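PDB 6UBD: Glyco_hydro_cc domain-containing protein from Trichoderma gamsii, which probably binds beta-1,3-glucan oligosaccharides, as a member of glycoside hydrolase family 128, whose enzymes cleave such glucans. Local coordinates for residues L28-R33 and V237-Y242; M102-P107 and G142-C147; K150-L155 and I186-N191; D168-H173 and K195-T200; G181-I186 and V228-A233. All coordinates share one frame; numbering follows the deposited sequence.

Contact 1 of 5, residues L28-R33 and V237-Y242; sequences LTPNGR and VLAYAY
Thr29 and Leu238 make the polar part of this contact. Hydroxyl OG1 of Thr29 donates to the carbonyl O of Leu238 over 2.8 Å, the only hydrogen bond between the two segments. It arrives in the carbonyl plane, on a lone pair, with a C=O...donor angle of 122°. The first torsion of Thr29 (chi1 -69°) sets OG1 opposite its own carbonyl carbon and beside the backbone N, while CG2 lies 3.6 Å from the same Leu238 O. A CA-H...O contact, Thr29 CA to Leu238 O at 3.5 Å, adds a second, softer hold on that oxygen.

The apolar contacts gather round Leu238, whose side chain crosses that of Thr29 at about a right angle. Its CD1 lies 3.7 Å from CB of Leu28. Farther on, CD of Pro30 meets CB of Ala239 at 4.2 Å. Both of these residues also touch Trp198 of strand 197-206, small apolar groups lying against the indole; its NE1 in turn bonds to Leu28 O.

The loop thus lies against the start of strand 237-243 in the (beta/alpha)8 barrel. With little surface buried, the threonine-to-carbonyl bond supplies the directional part of the contact and Leu238 the largest single share of the apolar surface.

Contact 2 of 5, residues M102-P107 and G142-C147; sequences MGFNEP and GSPAMC
The Phe104 ring meets Pro144 obliquely: CG of the proline lies 3.7 Å from CD2 of the ring, the two side chains running side by side in the same direction. The other flat group is the Glu106 carboxylate, with the CB methylene of Cys147 standing over its face, 3.6 Å from CD. Both segments leave the C-terminal ends of neighbouring parallel strands, 100-102 and 140-142, in a (beta/alpha)8 barrel. The Asn105-Glu106-Pro107 sequence after the fourth strand recalls the Asn-Glu pair of clan GH-A hydrolases, so this is probably the sugar-binding end of the barrel.

Backbone bonds continue the pairing past the strands. Gly103 N donates to Gly142 O, and Ala145 N to Phe104 O, each at 3.0 Å. Glu106 N follows, 2.8 Å from Ala145 O. A water bridges the carbonyls of Gly103 and Ser143. Glycine suits position 103, because a CB there would come within about 3.2 Å of Pro144 N.

The Glu106 oxygens bond beyond the contact, OE2 to His173 ND1 and OE1 to Ser115 OG, while Cys147 is tied to Cys109 by a disulfide. With alanine at this place, His173 and Ser115 would probably lose the carboxylate they share, and a gap would be likely to open beside Cys147 CB. Met146, bent at its second and third torsions, brings its methyl CE to 3.7 Å from CG of Pro107.

Contact 3 of 5, residues K150-L155 and I186-N191; sequences KDESWL and IDYYWN
Carboxylate oxygen OE2 of Glu152 is gripped by two tyrosine hydroxyls, that of Tyr188 across the contact and that of Tyr193, further along the same helix. The Tyr188 OH donates over 2.6 Å, coming from above the carboxylate plane (43° out of it), and the ring stands at 63° to the carboxylate. With CG of Glu152 lodged between its backbone N and carbonyl carbon (chi1 69°) and a further bend at chi2, the chain folds back, and its other oxygen OE1 takes Lys156 N and, weakly, Leu155 N. The start of helix 154-159 may thereby favour the negative form of the acid.

Lys150 O lies 3.5 Å above the Tyr188 ring, over its centre, and Lys150 CB is 3.8 Å from Tyr188 CB. Tyr188 CD2 in turn covers one face of the Tyr189 ring. At the edge of that second ring, CE1 meets CD2 of Leu155 at 4.1 Å, while its OH comes within 3.3 Å of Glu152 CG and bonds weakly to Gln149 O. A phenylalanine in place of Tyr188 would keep the ring under Lys150 O but would probably leave Glu152 OE2 with one tyrosine donor fewer.

The loop before helix 154-159 is thus joined to helix 179-193. Tyr189 reaches on to Thr170 and Ile172 of strand 170-176 and to Leu197 of strand 197-206.

Contact 4 of 5, residues D168-H173 and K195-T200; sequences DFTSIH and KPLWVT
Phe169 stacks face to face on the five-membered ring of Trp198, centroids 3.7 Å apart and planes at 18°. The closest approach is CE2 of Phe169 to CD2 of Trp198, 3.3 Å, so the two flat rings overlap closely. From there a ladder of backbone bonds runs through the buried part: Thr170 N to Pro196 O, Trp198 N to Thr170 O, Ile172 N to Trp198 O, and Thr200 N to Ile172 O. Thr170, Leu197, Ile172 and Val199 share one face; the first three meet Tyr189 of helix 179-193, and Val199 meets Tyr240 and Phe231. Branched aliphatic Ile172, Val199 and Leu197 suit this close interface, Ile172 CG1 resting 4.0 Å from Val199 CG2.

The end at Asp168, Lys195 and Pro196 is looser and partly exposed. A water there accepts from Thr170 OG1 at 2.8 Å and from Lys195 N; OG1 is also hydrogen-bonded to Trp167 NE1. Asp168 OD1 stays 6.7 Å from Lys195 NZ; Asp168 bonds instead to Leu141 N and Lys195 to Trp167 O.

Strands 170-173 and 197-200 run parallel in register, twisted by 37°, with helix 179-193 between them in sequence: a beta-alpha-beta unit, the repeating element of a (beta/alpha)8 barrel.

Contact 5 of 5, residues G181-I186 and V228-A233; sequences GVQADI and VDLFEA
Leu230 reaches over to Gln183, Val182 and Ile186 of the neighbouring helix. Its CB points toward helix 181-186 and, with CG anti to the backbone N (chi1 -174°), the chain extends toward that helix. CG comes 4.1 Å from OE1 of Gln183, and both methyls flank this oxygen, CD1 at 3.9 Å and CD2 at 3.8 Å from Gln183 OE1. CD1 also lies 4.3 Å from CG1 of Val182, while CD2 meets CD1 of Ile186 at 3.6 Å, the two side chains sliding past each other in opposite directions.

Beside it, CE1 of Phe231 touches Val182 CG1 at 3.9 Å, and CD1 of Ile186 lies at the ring's edge. Gln183 turns its OE1 to the Leu230 methyls, while NE2 bonds to Asp187 OD1 on its own helix.

The helix axes are 11.5 Å apart at an angle of 27°, so the helices meet through side chains alone. No hydrogen bond crosses, and cohesion rests on buried apolar carbon, which suits leucine, isoleucine, valine and phenylalanine here.

From the N terminus, the loop at 28-33 meets strand 237-243, so contact 1 closes a loop of about two hundred residues in which the other four are nested. Contact 2 shuts first, joining the ends of strands 100-102 and 140-142, and is complete before any of the remaining three opens. Contacts 3, 4 and 5 then cross one another: 150-155 pairs with helix 179-193, strand 170-176 with strand 197-206, and helix 179-193 with helix 217-233. Contacts 3 and 5 share Ile186. Ser143 OG of contact 2 probably bonds to Ser171 N of contact 4. Tyr240 of contact 1 reaches Glu232 of contact 5, tying a barrel strand to a surrounding helix.

Contact 1 of 5, residues L28-R33 and V237-Y242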
# COMPACT_ATOMS: atom_id res chain seq x y z
N LEU A 28 9.14 11.61 3.43
CA LEU A 28 8.10 10.55 3.59
C LEU A 28 6.99 10.70 2.55
O LEU A 28 6.22 9.72 2.41
CB LEU A 28 7.68 10.38 5.05
CG LEU A 28 8.76 9.84 5.99
CD1 LEU A 28 8.23 9.63 7.41
CD2 LEU A 28 9.41 8.54 5.50
N THR A 29 6.91 11.78 1.80
CA THR A 29 6.18 11.81 0.51
C THR A 29 7.18 11.56 -0.61
O THR A 29 8.16 12.32 -0.71
CB THR A 29 5.46 13.14 0.26
OG1 THR A 29 4.39 13.22 1.19
CG2 THR A 29 4.91 13.29 -1.14
N PRO A 30 7.05 10.50 -1.46
CA PRO A 30 8.02 10.29 -2.53
C PRO A 30 7.99 11.45 -3.53
O PRO A 30 6.94 11.81 -4.10
CB PRO A 30 7.58 8.97 -3.19
CG PRO A 30 6.83 8.28 -2.09
CD PRO A 30 6.08 9.41 -1.41
N ASN A 31 9.18 11.96 -3.84
CA ASN A 31 9.45 12.98 -4.88
C ASN A 31 8.29 13.98 -5.08
O ASN A 31 7.82 14.16 -6.23
CB ASN A 31 9.76 12.26 -6.20
CG ASN A 31 10.31 13.21 -7.23
OD1 ASN A 31 10.96 14.20 -6.88
ND2 ASN A 31 10.09 12.88 -8.49
N GLY A 32 7.82 14.62 -4.02
CA GLY A 32 6.88 15.75 -4.10
C GLY A 32 5.45 15.41 -4.46
O GLY A 32 4.67 16.38 -4.68
N ARG A 33 5.04 14.14 -4.53
CA ARG A 33 3.62 13.81 -4.88
C ARG A 33 3.16 12.67 -4.00
O ARG A 33 3.87 11.63 -3.92
CB ARG A 33 3.44 13.38 -6.37
CG ARG A 33 4.09 14.28 -7.41
CD ARG A 33 4.03 13.70 -8.81
NE ARG A 33 4.74 14.60 -9.68
CZ ARG A 33 4.74 14.47 -10.99
NH1 ARG A 33 4.14 13.43 -11.53
NH2 ARG A 33 5.27 15.38 -11.81
N VAL A 237 -1.62 12.03 5.79
CA VAL A 237 -1.50 11.09 4.66
C VAL A 237 -0.39 11.59 3.75
O VAL A 237 -0.55 12.63 3.11
CB VAL A 237 -2.83 10.93 3.91
CG1 VAL A 237 -2.65 10.01 2.70
CG2 VAL A 237 -3.90 10.33 4.85
N LEU A 238 0.72 10.86 3.66
CA LEU A 238 1.88 11.31 2.84
C LEU A 238 1.99 10.54 1.51
O LEU A 238 2.80 10.97 0.68
CB LEU A 238 3.17 11.26 3.66
CG LEU A 238 3.25 12.30 4.79
CD1 LEU A 238 4.61 12.33 5.37
CD2 LEU A 238 2.78 13.73 4.39
N ALA A 239 1.21 9.48 1.30
CA ALA A 239 1.22 8.69 0.04
C ALA A 239 -0.04 7.87 -0.00
O ALA A 239 -0.57 7.45 1.05
CB ALA A 239 2.46 7.81 -0.04
N TYR A 240 -0.54 7.60 -1.22
CA TYR A 240 -1.70 6.71 -1.42
C TYR A 240 -1.55 5.93 -2.73
O TYR A 240 -0.89 6.43 -3.66
CB TYR A 240 -3.03 7.48 -1.36
CG TYR A 240 -3.17 8.64 -2.31
CD1 TYR A 240 -3.53 8.43 -3.66
CD2 TYR A 240 -2.94 9.93 -1.88
CE1 TYR A 240 -3.64 9.51 -4.56
CE2 TYR A 240 -3.08 11.03 -2.76
CZ TYR A 240 -3.41 10.80 -4.11
OH TYR A 240 -3.52 11.87 -5.02
N ALA A 241 -2.22 4.81 -2.87
CA ALA A 241 -2.06 3.94 -4.04
C ALA A 241 -3.34 3.14 -4.34
O ALA A 241 -3.83 2.35 -3.54
CB ALA A 241 -0.89 2.99 -3.85
N TYR A 242 -3.90 3.37 -5.55
CA TYR A 242 -5.07 2.62 -6.11
C TYR A 242 -4.64 1.16 -6.41
O TYR A 242 -3.67 1.03 -7.15
CB TYR A 242 -5.52 3.37 -7.38
CG TYR A 242 -6.80 2.93 -8.07
CD1 TYR A 242 -6.96 1.64 -8.53
CD2 TYR A 242 -7.84 3.84 -8.27
CE1 TYR A 242 -8.13 1.25 -9.17
CE2 TYR A 242 -8.99 3.49 -8.95
CZ TYR A 242 -9.14 2.20 -9.43
OH TYR A 242 -10.35 1.89 -10.07

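Contact 2 of 5, residues M102-P107 and G142-C147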
# COMPACT_ATOMS: atom_id res chain seq x y z
N MET A 102 8.48 -1.63 2.58
CA MET A 102 7.32 -1.93 3.41
C MET A 102 7.40 -3.37 3.98
O MET A 102 7.80 -4.32 3.26
CB MET A 102 6.02 -1.80 2.58
CG MET A 102 5.77 -0.43 1.93
SD MET A 102 4.42 -0.32 0.81
CE MET A 102 4.95 -1.32 -0.57
N GLY A 103 6.82 -3.54 5.18
CA GLY A 103 6.65 -4.86 5.77
C GLY A 103 5.41 -5.62 5.30
O GLY A 103 4.84 -5.31 4.19
N PHE A 104 5.01 -6.61 6.08
CA PHE A 104 4.15 -7.72 5.61
C PHE A 104 2.77 -7.22 5.11
O PHE A 104 2.19 -6.31 5.72
CB PHE A 104 3.99 -8.79 6.67
CG PHE A 104 5.27 -9.03 7.44
CD1 PHE A 104 6.42 -9.57 6.83
CD2 PHE A 104 5.38 -8.63 8.76
CE1 PHE A 104 7.63 -9.69 7.52
CE2 PHE A 104 6.60 -8.73 9.43
CZ PHE A 104 7.70 -9.24 8.82
N ASN A 105 2.28 -7.97 4.11
CA ASN A 105 0.93 -7.67 3.55
C ASN A 105 -0.16 -8.46 4.29
O ASN A 105 -0.31 -9.64 3.97
CB ASN A 105 0.98 -7.89 2.04
CG ASN A 105 -0.31 -7.47 1.34
OD1 ASN A 105 -0.45 -6.24 1.15
ND2 ASN A 105 -1.25 -8.38 1.16
N GLU A 106 -0.89 -7.81 5.19
CA GLU A 106 -2.09 -8.44 5.84
C GLU A 106 -1.70 -9.74 6.58
O GLU A 106 -2.28 -10.79 6.37
CB GLU A 106 -3.18 -8.67 4.78
CG GLU A 106 -3.67 -7.32 4.13
CD GLU A 106 -4.86 -7.47 3.21
OE1 GLU A 106 -5.18 -8.63 2.83
OE2 GLU A 106 -5.44 -6.40 2.82
N PRO A 107 -0.77 -9.66 7.56
CA PRO A 107 -0.43 -10.84 8.38
C PRO A 107 -1.64 -11.33 9.18
O PRO A 107 -1.61 -12.50 9.63
CB PRO A 107 0.74 -10.33 9.22
CG PRO A 107 0.43 -8.86 9.43
CD PRO A 107 -0.10 -8.44 8.06
N GLY A 142 8.34 1.06 6.19
CA GLY A 142 6.89 1.09 6.36
C GLY A 142 6.45 -0.08 7.23
O GLY A 142 6.87 -1.22 7.03
N SER A 143 5.43 0.14 8.07
CA SER A 143 4.89 -0.92 8.92
C SER A 143 4.30 -2.04 8.08
O SER A 143 3.84 -1.77 6.91
CB SER A 143 3.85 -0.39 9.90
OG SER A 143 2.57 -0.13 9.26
N PRO A 144 4.07 -3.22 8.65
CA PRO A 144 3.08 -4.13 8.08
C PRO A 144 1.68 -3.46 7.99
O PRO A 144 1.35 -2.60 8.80
CB PRO A 144 3.10 -5.33 9.06
CG PRO A 144 4.46 -5.22 9.75
CD PRO A 144 4.61 -3.73 9.94
N ALA A 145 0.93 -3.93 6.97
CA ALA A 145 -0.44 -3.39 6.64
C ALA A 145 -1.55 -4.35 7.07
O ALA A 145 -1.49 -5.52 6.68
CB ALA A 145 -0.55 -3.02 5.16
N MET A 146 -2.47 -3.86 7.89
CA MET A 146 -3.49 -4.76 8.48
C MET A 146 -4.77 -4.90 7.63
O MET A 146 -5.43 -3.90 7.23
CB MET A 146 -3.93 -4.20 9.84
CG MET A 146 -2.77 -4.11 10.86
SD MET A 146 -1.90 -5.69 11.19
CE MET A 146 -0.38 -5.40 10.27
N CYS A 147 -5.23 -6.11 7.44
CA CYS A 147 -6.55 -6.33 6.78
C CYS A 147 -7.69 -5.93 7.69
O CYS A 147 -8.79 -5.62 7.19
CB CYS A 147 -6.72 -7.77 6.28
SG CYS A 147 -6.94 -8.99 7.60
O HOH W 1 3.03 -3.14 4.56

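Contact 3 of 5, residues K150-L155 and I186-N191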
# COMPACT_ATOMS: atom_id res chain seq x y z
N LYS A 150 -9.29 -0.31 10.91
CA LYS A 150 -9.37 0.31 12.25
C LYS A 150 -9.70 -0.70 13.38
O LYS A 150 -9.52 -0.28 14.56
CB LYS A 150 -10.37 1.44 12.28
CG LYS A 150 -11.83 0.98 12.17
CD LYS A 150 -12.92 2.07 12.14
CE LYS A 150 -14.38 1.54 12.28
NZ LYS A 150 -14.68 0.60 13.45
N ASP A 151 -10.08 -1.93 13.05
CA ASP A 151 -10.37 -2.95 14.08
C ASP A 151 -9.13 -3.80 14.41
O ASP A 151 -9.31 -4.83 15.13
CB ASP A 151 -11.57 -3.78 13.59
CG ASP A 151 -12.85 -3.01 13.33
OD1 ASP A 151 -13.07 -2.02 14.04
OD2 ASP A 151 -13.55 -3.41 12.39
N GLU A 152 -7.95 -3.49 13.93
CA GLU A 152 -6.77 -4.32 14.15
C GLU A 152 -6.41 -4.46 15.65
O GLU A 152 -6.51 -3.52 16.41
CB GLU A 152 -5.57 -3.74 13.38
CG GLU A 152 -5.06 -2.43 13.92
CD GLU A 152 -4.03 -2.49 15.07
OE1 GLU A 152 -3.42 -3.60 15.30
OE2 GLU A 152 -3.84 -1.44 15.72
N SER A 153 -5.85 -5.65 15.91
CA SER A 153 -5.08 -5.92 17.15
C SER A 153 -3.66 -6.41 16.83
O SER A 153 -2.82 -6.40 17.77
CB SER A 153 -5.82 -6.83 18.08
OG SER A 153 -6.00 -8.11 17.46
N TRP A 154 -3.34 -6.91 15.66
CA TRP A 154 -1.99 -7.49 15.39
C TRP A 154 -0.91 -6.41 15.49
O TRP A 154 0.16 -6.70 16.09
CB TRP A 154 -2.08 -8.20 13.98
CG TRP A 154 -0.89 -9.02 13.57
CD1 TRP A 154 -0.91 -10.39 13.48
CD2 TRP A 154 0.42 -8.60 13.12
NE1 TRP A 154 0.31 -10.86 13.01
CE2 TRP A 154 1.12 -9.79 12.79
CE3 TRP A 154 1.09 -7.38 12.92
CZ2 TRP A 154 2.45 -9.79 12.37
CZ3 TRP A 154 2.40 -7.36 12.50
CH2 TRP A 154 3.07 -8.57 12.21
N LEU A 155 -1.10 -5.25 14.81
CA LEU A 155 -0.05 -4.23 14.78
C LEU A 155 0.10 -3.66 16.20
O LEU A 155 1.22 -3.29 16.57
CB LEU A 155 -0.42 -3.15 13.75
CG LEU A 155 0.74 -2.19 13.43
CD1 LEU A 155 1.92 -2.92 12.77
CD2 LEU A 155 0.27 -1.08 12.52
N ILE A 186 -8.15 6.62 8.96
CA ILE A 186 -7.04 7.61 9.14
C ILE A 186 -6.91 8.00 10.62
O ILE A 186 -5.78 8.03 11.18
CB ILE A 186 -7.30 8.83 8.25
CG1 ILE A 186 -7.10 8.50 6.76
CG2 ILE A 186 -6.43 10.01 8.63
CD1 ILE A 186 -7.65 9.53 5.80
N ASP A 187 -8.01 8.35 11.24
CA ASP A 187 -7.97 8.83 12.65
C ASP A 187 -7.46 7.74 13.59
O ASP A 187 -6.63 8.02 14.49
CB ASP A 187 -9.33 9.35 13.10
CG ASP A 187 -9.86 10.59 12.42
OD1 ASP A 187 -9.07 11.34 11.91
OD2 ASP A 187 -11.10 10.84 12.47
N TYR A 188 -7.92 6.50 13.40
CA TYR A 188 -7.44 5.39 14.24
C TYR A 188 -5.91 5.26 14.14
O TYR A 188 -5.22 5.17 15.18
CB TYR A 188 -8.10 4.06 13.87
CG TYR A 188 -7.55 2.90 14.66
CD1 TYR A 188 -7.90 2.65 16.00
CD2 TYR A 188 -6.52 2.11 14.13
CE1 TYR A 188 -7.30 1.66 16.74
CE2 TYR A 188 -5.90 1.14 14.91
CZ TYR A 188 -6.35 0.86 16.19
OH TYR A 188 -5.71 -0.06 16.98
N TYR A 189 -5.36 5.24 12.92
CA TYR A 189 -3.93 4.95 12.75
C TYR A 189 -3.08 6.16 13.13
O TYR A 189 -1.97 5.95 13.70
CB TYR A 189 -3.61 4.37 11.36
CG TYR A 189 -3.95 2.90 11.21
CD1 TYR A 189 -3.09 1.95 11.75
CD2 TYR A 189 -5.14 2.49 10.61
CE1 TYR A 189 -3.41 0.60 11.65
CE2 TYR A 189 -5.49 1.15 10.52
CZ TYR A 189 -4.59 0.20 11.05
OH TYR A 189 -4.85 -1.14 10.92
N TRP A 190 -3.51 7.41 12.95
CA TRP A 190 -2.78 8.59 13.49
C TRP A 190 -2.85 8.59 15.03
O TRP A 190 -1.83 8.75 15.71
CB TRP A 190 -3.30 9.93 12.90
CG TRP A 190 -2.65 11.08 13.61
CD1 TRP A 190 -3.16 11.88 14.61
CD2 TRP A 190 -1.25 11.41 13.58
NE1 TRP A 190 -2.21 12.73 15.13
CE2 TRP A 190 -1.02 12.45 14.51
CE3 TRP A 190 -0.20 10.96 12.79
CZ2 TRP A 190 0.25 13.00 14.71
CZ3 TRP A 190 1.05 11.53 12.94
CH2 TRP A 190 1.26 12.51 13.92
N ASN A 191 -4.02 8.46 15.58
CA ASN A 191 -4.16 8.56 17.04
C ASN A 191 -3.37 7.46 17.77
O ASN A 191 -2.73 7.73 18.83
CB ASN A 191 -5.62 8.53 17.49
CG ASN A 191 -6.43 9.76 17.17
OD1 ASN A 191 -7.64 9.65 17.07
ND2 ASN A 191 -5.77 10.89 17.08

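Contact 4 of 5, residues D168-H173 and K195-T200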
# COMPACT_ATOMS: atom_id res chain seq x y z
N ASP A 168 9.10 4.07 10.10
CA ASP A 168 9.00 5.54 9.86
C ASP A 168 7.58 5.98 9.40
O ASP A 168 7.16 7.10 9.79
CB ASP A 168 10.04 5.90 8.82
CG ASP A 168 11.48 5.60 9.18
OD1 ASP A 168 11.90 6.18 10.21
OD2 ASP A 168 12.08 4.67 8.58
N PHE A 169 6.88 5.12 8.65
CA PHE A 169 5.53 5.44 8.15
C PHE A 169 4.67 4.20 8.39
O PHE A 169 5.13 3.06 8.23
CB PHE A 169 5.53 5.93 6.67
CG PHE A 169 6.01 4.94 5.64
CD1 PHE A 169 7.35 4.88 5.25
CD2 PHE A 169 5.14 4.07 5.02
CE1 PHE A 169 7.74 4.03 4.22
CE2 PHE A 169 5.53 3.19 4.04
CZ PHE A 169 6.83 3.20 3.62
N THR A 170 3.41 4.44 8.77
CA THR A 170 2.45 3.39 9.08
C THR A 170 1.72 3.04 7.76
O THR A 170 1.03 3.97 7.14
CB THR A 170 1.44 3.84 10.14
OG1 THR A 170 2.18 4.21 11.33
CG2 THR A 170 0.49 2.73 10.50
N SER A 171 1.79 1.83 7.26
CA SER A 171 1.09 1.38 6.02
C SER A 171 -0.30 0.93 6.40
O SER A 171 -0.47 0.09 7.32
CB SER A 171 1.83 0.18 5.42
OG SER A 171 3.18 0.45 5.15
N ILE A 172 -1.33 1.44 5.69
CA ILE A 172 -2.76 1.10 5.91
C ILE A 172 -3.46 0.71 4.61
O ILE A 172 -3.08 1.18 3.53
CB ILE A 172 -3.48 2.22 6.72
CG1 ILE A 172 -3.79 3.46 5.89
CG2 ILE A 172 -2.64 2.53 7.99
CD1 ILE A 172 -4.64 4.50 6.67
N HIS A 173 -4.44 -0.16 4.76
CA HIS A 173 -5.32 -0.57 3.65
C HIS A 173 -6.72 -0.00 3.95
O HIS A 173 -7.24 -0.23 5.03
CB HIS A 173 -5.39 -2.11 3.56
CG HIS A 173 -4.16 -2.71 2.95
ND1 HIS A 173 -4.07 -4.08 2.65
CD2 HIS A 173 -3.02 -2.12 2.50
CE1 HIS A 173 -2.88 -4.28 2.07
NE2 HIS A 173 -2.23 -3.12 1.95
N LYS A 195 2.51 8.44 13.68
CA LYS A 195 3.46 8.54 12.58
C LYS A 195 2.70 8.85 11.28
O LYS A 195 1.54 8.49 11.11
CB LYS A 195 4.28 7.25 12.46
CG LYS A 195 5.20 7.00 13.66
CD LYS A 195 5.94 5.66 13.68
CE LYS A 195 6.90 5.51 14.83
NZ LYS A 195 7.54 4.14 14.90
N PRO A 196 3.42 9.42 10.28
CA PRO A 196 2.76 9.64 8.99
C PRO A 196 2.22 8.34 8.37
O PRO A 196 2.80 7.23 8.59
CB PRO A 196 3.88 10.24 8.12
CG PRO A 196 4.83 10.86 9.13
CD PRO A 196 4.80 9.95 10.30
N LEU A 197 1.13 8.45 7.60
CA LEU A 197 0.45 7.32 6.99
C LEU A 197 0.76 7.19 5.51
O LEU A 197 0.74 8.23 4.76
CB LEU A 197 -1.06 7.52 7.17
CG LEU A 197 -1.59 7.82 8.58
CD1 LEU A 197 -3.09 8.09 8.53
CD2 LEU A 197 -1.21 6.71 9.62
N TRP A 198 0.90 5.97 5.02
CA TRP A 198 0.78 5.63 3.58
C TRP A 198 -0.40 4.70 3.41
O TRP A 198 -0.52 3.66 4.12
CB TRP A 198 2.01 4.92 3.04
CG TRP A 198 3.26 5.72 2.81
CD1 TRP A 198 3.63 6.88 3.42
CD2 TRP A 198 4.30 5.38 1.88
NE1 TRP A 198 4.86 7.30 2.94
CE2 TRP A 198 5.28 6.40 1.99
CE3 TRP A 198 4.46 4.37 0.95
CZ2 TRP A 198 6.43 6.38 1.22
CZ3 TRP A 198 5.61 4.37 0.17
CH2 TRP A 198 6.56 5.37 0.31
N VAL A 199 -1.33 5.07 2.49
CA VAL A 199 -2.46 4.19 2.13
C VAL A 199 -1.99 3.31 0.98
O VAL A 199 -1.98 3.73 -0.18
CB VAL A 199 -3.71 5.01 1.75
CG1 VAL A 199 -4.91 4.09 1.46
CG2 VAL A 199 -4.09 5.97 2.85
N THR A 200 -1.50 2.12 1.30
CA THR A 200 -0.74 1.31 0.33
C THR A 200 -1.65 0.46 -0.58
O THR A 200 -1.16 -0.08 -1.60
CB THR A 200 0.35 0.51 1.05
OG1 THR A 200 -0.31 -0.38 1.97
CG2 THR A 200 1.39 1.41 1.75
O HOH W 2 0.66 6.28 12.46

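Contact 5 of 5, residues G181-I186 and V228-A233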
# COMPACT_ATOMS: atom_id res chain seq x y z
N GLY A 181 -16.08 6.19 6.62
CA GLY A 181 -15.21 5.03 6.89
C GLY A 181 -13.73 5.28 6.61
O GLY A 181 -12.85 4.86 7.37
N VAL A 182 -13.46 6.00 5.51
CA VAL A 182 -12.06 6.38 5.16
C VAL A 182 -11.48 7.21 6.30
O VAL A 182 -10.35 6.94 6.79
CB VAL A 182 -12.06 7.17 3.84
CG1 VAL A 182 -10.66 7.70 3.56
CG2 VAL A 182 -12.54 6.33 2.65
N GLN A 183 -12.21 8.20 6.78
CA GLN A 183 -11.73 9.12 7.84
C GLN A 183 -11.53 8.33 9.12
O GLN A 183 -10.60 8.62 9.89
CB GLN A 183 -12.66 10.32 8.07
CG GLN A 183 -12.13 11.41 8.99
CD GLN A 183 -10.90 12.09 8.43
OE1 GLN A 183 -10.94 12.51 7.26
NE2 GLN A 183 -9.83 12.21 9.22
N ALA A 184 -12.37 7.37 9.43
CA ALA A 184 -12.26 6.61 10.69
C ALA A 184 -10.97 5.77 10.67
O ALA A 184 -10.26 5.59 11.72
CB ALA A 184 -13.45 5.73 10.88
N ASP A 185 -10.57 5.23 9.53
CA ASP A 185 -9.29 4.51 9.41
C ASP A 185 -8.13 5.47 9.62
O ASP A 185 -7.16 5.14 10.39
CB ASP A 185 -9.14 3.86 8.03
CG ASP A 185 -9.87 2.54 7.81
OD1 ASP A 185 -10.39 1.93 8.81
OD2 ASP A 185 -9.89 2.05 6.60
N ILE A 186 -8.15 6.62 8.96
CA ILE A 186 -7.04 7.61 9.14
C ILE A 186 -6.91 8.00 10.62
O ILE A 186 -5.78 8.03 11.18
CB ILE A 186 -7.30 8.83 8.25
CG1 ILE A 186 -7.10 8.50 6.76
CG2 ILE A 186 -6.43 10.01 8.63
CD1 ILE A 186 -7.65 9.53 5.80
N VAL A 228 -9.42 11.10 -3.23
CA VAL A 228 -8.18 11.78 -3.64
C VAL A 228 -8.18 13.17 -3.01
O VAL A 228 -7.15 13.62 -2.46
CB VAL A 228 -8.00 11.78 -5.15
CG1 VAL A 228 -6.91 12.71 -5.59
CG2 VAL A 228 -7.72 10.34 -5.64
N ASP A 229 -9.33 13.87 -3.08
CA ASP A 229 -9.34 15.21 -2.47
C ASP A 229 -9.05 15.10 -0.96
O ASP A 229 -8.36 15.98 -0.40
CB ASP A 229 -10.69 15.91 -2.73
CG ASP A 229 -10.93 16.37 -4.16
OD1 ASP A 229 -9.92 16.50 -4.91
OD2 ASP A 229 -12.15 16.64 -4.51
N LEU A 230 -9.69 14.15 -0.30
CA LEU A 230 -9.52 13.98 1.17
C LEU A 230 -8.04 13.69 1.49
O LEU A 230 -7.46 14.34 2.37
CB LEU A 230 -10.45 12.88 1.67
CG LEU A 230 -10.56 12.63 3.22
CD1 LEU A 230 -11.83 11.81 3.48
CD2 LEU A 230 -9.38 11.93 3.82
N PHE A 231 -7.46 12.74 0.76
CA PHE A 231 -6.02 12.37 1.01
C PHE A 231 -5.13 13.59 0.77
O PHE A 231 -4.20 13.83 1.55
CB PHE A 231 -5.60 11.22 0.08
CG PHE A 231 -6.20 9.86 0.37
CD1 PHE A 231 -6.67 9.47 1.62
CD2 PHE A 231 -6.27 8.90 -0.65
CE1 PHE A 231 -7.18 8.19 1.84
CE2 PHE A 231 -6.74 7.61 -0.41
CZ PHE A 231 -7.15 7.25 0.87
N GLU A 232 -5.30 14.32 -0.35
CA GLU A 232 -4.40 15.48 -0.68
C GLU A 232 -4.48 16.57 0.42
O GLU A 232 -3.44 17.14 0.79
CB GLU A 232 -4.65 16.00 -2.10
CG GLU A 232 -4.21 15.04 -3.20
CD GLU A 232 -2.70 14.96 -3.40
OE1 GLU A 232 -1.93 15.79 -2.80
OE2 GLU A 232 -2.28 14.01 -4.18
N ALA A 233 -5.66 16.80 0.99
CA ALA A 233 -5.84 17.82 2.04
C ALA A 233 -5.38 17.33 3.43
O ALA A 233 -5.09 18.20 4.23
CB ALA A 233 -7.29 18.25 2.03